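Local coordinates for protein thiosulfate sulfurtransferase (Pseudomonas aeruginosa, PDB 1YT8) that probably transfers sulfur from thiosulfate to cyanide as a sulfurtransferase built from repeated rhodanese-like domains, at residues Leu122-Arg127 and Arg198-Thr203. Sequence-based numbering, arbitrary orientation.
With SO3 (sulfite ion), chain B.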
ATOM      1  N   LEU A 122       9.242  -8.836 -14.716  1.00 10.54           N
ATOM      2  CA  LEU A 122      10.126 -10.004 -14.765  1.00 12.29           C
ATOM      3  C   LEU A 122       9.329 -11.256 -15.127  1.00 11.65           C
ATOM      4  O   LEU A 122       9.805 -12.110 -15.886  1.00 15.46           O
ATOM      5  CB  LEU A 122      10.819 -10.211 -13.415  1.00 12.83           C
ATOM      6  CG  LEU A 122      11.841 -11.353 -13.340  1.00 14.19           C
ATOM      7  CD1 LEU A 122      13.010 -11.056 -14.285  1.00 15.92           C
ATOM      8  CD2 LEU A 122      12.349 -11.495 -11.914  1.00 14.79           C
ATOM      9  N   VAL A 123       8.121 -11.366 -14.578  1.00 11.88           N
ATOM     10  CA  VAL A 123       7.266 -12.509 -14.868  1.00 12.34           C
ATOM     11  C   VAL A 123       6.951 -12.563 -16.365  1.00 14.03           C
ATOM     12  O   VAL A 123       7.093 -13.621 -16.989  1.00 13.78           O
ATOM     13  CB  VAL A 123       5.948 -12.456 -14.039  1.00 11.62           C
ATOM     14  CG1 VAL A 123       4.992 -13.557 -14.488  1.00 11.08           C
ATOM     15  CG2 VAL A 123       6.264 -12.637 -12.550  1.00 10.96           C
ATOM     16  N   GLU A 124       6.541 -11.438 -16.953  1.00 13.95           N
ATOM     17  CA  GLU A 124       6.230 -11.434 -18.382  1.00 16.08           C
ATOM     18  C   GLU A 124       7.472 -11.735 -19.208  1.00 16.38           C
ATOM     19  O   GLU A 124       7.410 -12.468 -20.196  1.00 16.11           O
ATOM     20  CB  GLU A 124       5.655 -10.088 -18.841  1.00 18.48           C
ATOM     21  CG  GLU A 124       5.126 -10.151 -20.279  1.00 22.56           C
ATOM     22  CD  GLU A 124       4.605  -8.823 -20.798  1.00 24.91           C
ATOM     23  OE1 GLU A 124       5.427  -7.927 -21.083  1.00 27.02           O
ATOM     24  OE2 GLU A 124       3.372  -8.677 -20.918  1.00 27.80           O
ATOM     25  N   ALA A 125       8.601 -11.162 -18.808  1.00 15.70           N
ATOM     26  CA  ALA A 125       9.848 -11.383 -19.536  1.00 16.90           C
ATOM     27  C   ALA A 125      10.254 -12.859 -19.522  1.00 18.07           C
ATOM     28  O   ALA A 125      10.707 -13.401 -20.536  1.00 18.43           O
ATOM     29  CB  ALA A 125      10.959 -10.529 -18.932  1.00 15.96           C
ATOM     30  N   GLU A 126      10.076 -13.509 -18.377  1.00 16.48           N
ATOM     31  CA  GLU A 126      10.451 -14.911 -18.223  1.00 17.08           C
ATOM     32  C   GLU A 126       9.439 -15.930 -18.729  1.00 17.57           C
ATOM     33  O   GLU A 126       9.819 -16.954 -19.298  1.00 18.03           O
ATOM     34  CB  GLU A 126      10.749 -15.216 -16.752  1.00 19.07           C
ATOM     35  CG  GLU A 126      11.944 -14.464 -16.189  1.00 21.12           C
ATOM     36  CD  GLU A 126      13.224 -14.780 -16.929  1.00 24.72           C
ATOM     37  OE1 GLU A 126      13.622 -15.963 -16.949  1.00 25.09           O
ATOM     38  OE2 GLU A 126      13.833 -13.846 -17.494  1.00 27.67           O
ATOM     39  N   ARG A 127       8.157 -15.664 -18.514  1.00 15.18           N
ATOM     40  CA  ARG A 127       7.118 -16.605 -18.929  1.00 15.44           C
ATOM     41  C   ARG A 127       6.382 -16.219 -20.205  1.00 15.59           C
ATOM     42  O   ARG A 127       5.539 -16.977 -20.694  1.00 16.12           O
ATOM     43  CB  ARG A 127       6.107 -16.792 -17.791  1.00 16.43           C
ATOM     44  CG  ARG A 127       6.711 -17.352 -16.505  1.00 17.67           C
ATOM     45  CD  ARG A 127       7.404 -18.696 -16.749  1.00 22.15           C
ATOM     46  NE  ARG A 127       6.490 -19.684 -17.312  1.00 28.47           N
ATOM     47  CZ  ARG A 127       5.448 -20.203 -16.664  1.00 31.91           C
ATOM     48  NH1 ARG A 127       5.181 -19.834 -15.417  1.00 35.01           N
ATOM     49  NH2 ARG A 127       4.662 -21.082 -17.270  1.00 34.40           N
ATOM     50  N   ARG A 198      -0.798  -5.823 -12.206  1.00  9.97           N
ATOM     51  CA  ARG A 198      -1.788  -6.784 -11.738  1.00 11.59           C
ATOM     52  C   ARG A 198      -2.394  -7.639 -12.852  1.00 10.43           C
ATOM     53  O   ARG A 198      -2.854  -8.751 -12.592  1.00 12.44           O
ATOM     54  CB  ARG A 198      -2.869  -6.062 -10.923  1.00 11.19           C
ATOM     55  CG  ARG A 198      -2.376  -5.692  -9.516  1.00  9.05           C
ATOM     56  CD  ARG A 198      -3.291  -4.704  -8.792  1.00 13.75           C
ATOM     57  NE  ARG A 198      -3.287  -3.393  -9.432  1.00 12.62           N
ATOM     58  CZ  ARG A 198      -3.934  -2.325  -8.971  1.00 14.96           C
ATOM     59  NH1 ARG A 198      -4.646  -2.398  -7.852  1.00 11.40           N
ATOM     60  NH2 ARG A 198      -3.881  -1.185  -9.640  1.00 12.74           N
ATOM     61  N   SER A 199      -2.378  -7.147 -14.090  1.00 11.10           N
ATOM     62  CA  SER A 199      -2.922  -7.935 -15.197  1.00 11.75           C
ATOM     63  C   SER A 199      -1.965  -9.073 -15.545  1.00 10.30           C
ATOM     64  O   SER A 199      -2.401 -10.169 -15.906  1.00 12.50           O
ATOM     65  CB  SER A 199      -3.182  -7.064 -16.438  1.00  9.30           C
ATOM     66  OG  SER A 199      -1.981  -6.692 -17.099  1.00 12.86           O
ATOM     67  N   ILE A 200      -0.662  -8.816 -15.437  1.00 11.76           N
ATOM     68  CA  ILE A 200       0.348  -9.838 -15.726  1.00 12.43           C
ATOM     69  C   ILE A 200       0.299 -10.918 -14.640  1.00 11.57           C
ATOM     70  O   ILE A 200       0.264 -12.114 -14.935  1.00 12.59           O
ATOM     71  CB  ILE A 200       1.777  -9.234 -15.762  1.00 11.88           C
ATOM     72  CG1 ILE A 200       1.918  -8.287 -16.957  1.00 10.12           C
ATOM     73  CG2 ILE A 200       2.820 -10.351 -15.859  1.00 12.23           C
ATOM     74  CD1 ILE A 200       3.180  -7.429 -16.924  1.00 14.59           C
ATOM     75  N   ILE A 201       0.300 -10.487 -13.383  1.00  9.76           N
ATOM     76  CA  ILE A 201       0.254 -11.409 -12.255  1.00 11.60           C
ATOM     77  C   ILE A 201      -1.043 -12.221 -12.278  1.00 11.34           C
ATOM     78  O   ILE A 201      -1.035 -13.427 -12.020  1.00 11.99           O
ATOM     79  CB  ILE A 201       0.359 -10.646 -10.909  1.00 14.33           C
ATOM     80  CG1 ILE A 201       1.701  -9.910 -10.823  1.00 14.22           C
ATOM     81  CG2 ILE A 201       0.203 -11.611  -9.741  1.00 14.41           C
ATOM     82  CD1 ILE A 201       2.913 -10.827 -10.864  1.00 16.37           C
ATOM     83  N   GLY A 202      -2.152 -11.561 -12.598  1.00  9.61           N
ATOM     84  CA  GLY A 202      -3.428 -12.251 -12.645  1.00 10.93           C
ATOM     85  C   GLY A 202      -3.499 -13.272 -13.768  1.00 11.36           C
ATOM     86  O   GLY A 202      -3.995 -14.384 -13.583  1.00 12.13           O
ATOM     87  N   THR A 203      -3.009 -12.895 -14.943  1.00 11.28           N
ATOM     88  CA  THR A 203      -3.025 -13.805 -16.081  1.00 11.99           C
ATOM     89  C   THR A 203      -2.121 -14.999 -15.800  1.00 11.59           C
ATOM     90  O   THR A 203      -2.513 -16.144 -16.013  1.00 13.13           O
ATOM     91  CB  THR A 203      -2.552 -13.099 -17.364  1.00 11.84           C
ATOM     92  OG1 THR A 203      -3.445 -12.021 -17.669  1.00 12.60           O
ATOM     93  CG2 THR A 203      -2.530 -14.072 -18.540  1.00 12.20           C
TER
HETATM   94  S   SO3 B 540      -1.921  -2.279 -12.859  1.00 26.35           S
HETATM   95  O1  SO3 B 540      -3.057  -1.419 -12.455  1.00 22.06           O
HETATM   96  O2  SO3 B 540      -0.781  -1.465 -13.332  1.00 28.52           O
HETATM   97  O3  SO3 B 540      -1.501  -3.204 -11.772  1.00 20.72           O
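Val123 and Glu124 of helix 114-127 lie against Ile200 and Ile201 of helix 197-208, the helix that follows the anion-binding loop of a rhodanese domain. The two short helical segments run 48° apart with axes 9.8 Å from each other, and no hydrogen bond joins them; the contact is apolar.

Ile200 contributes the largest share of the buried surface, 67 Å² of 172 Å². Its side chain sets out toward helix 114-127, and Ile200 CG2, anti to the backbone N, meets Val123 CG1 at 4.1 Å, the two side chains lying alongside each other and running opposite ways. Ile200 CG2 also lies 4.0 Å from Glu124 N. On its other branch, Ile200 CD1 reaches Glu124 CB at 4.1 Å, the two chains crossing nearly at right angles. Val123 uses its second methyl for Ile201: CG2 touches the CD1 end at 4.2 Å. Trp341 of helix 334-344 packs on both Val123 and Ile201, tying the pair to the next rhodanese-like domain.

Polar groups border this patch. The carboxylate of Glu124 forms a salt bridge through OE1 with Arg196 of the sulfite pocket, so helix 114-127 holds a second-shell partner of that site. At the N-terminal end of helix 197-208, Arg198 binds the sulfite, probably acquired from the crystallisation liquor, which also accepts bonds from Ala194 N and Gly195 N. Arg198 NH1 makes a salt bridge with Glu157 and a hydrogen bond with Gln309, helping to fix the guanidinium. The bend at chi3 (-67°) turns the guanidinium edge toward the sulfite: Arg198 N and NE both donate to sulfite O3, nearly straight, while Arg198 NH2 reaches sulfite O1 at 2.9 Å.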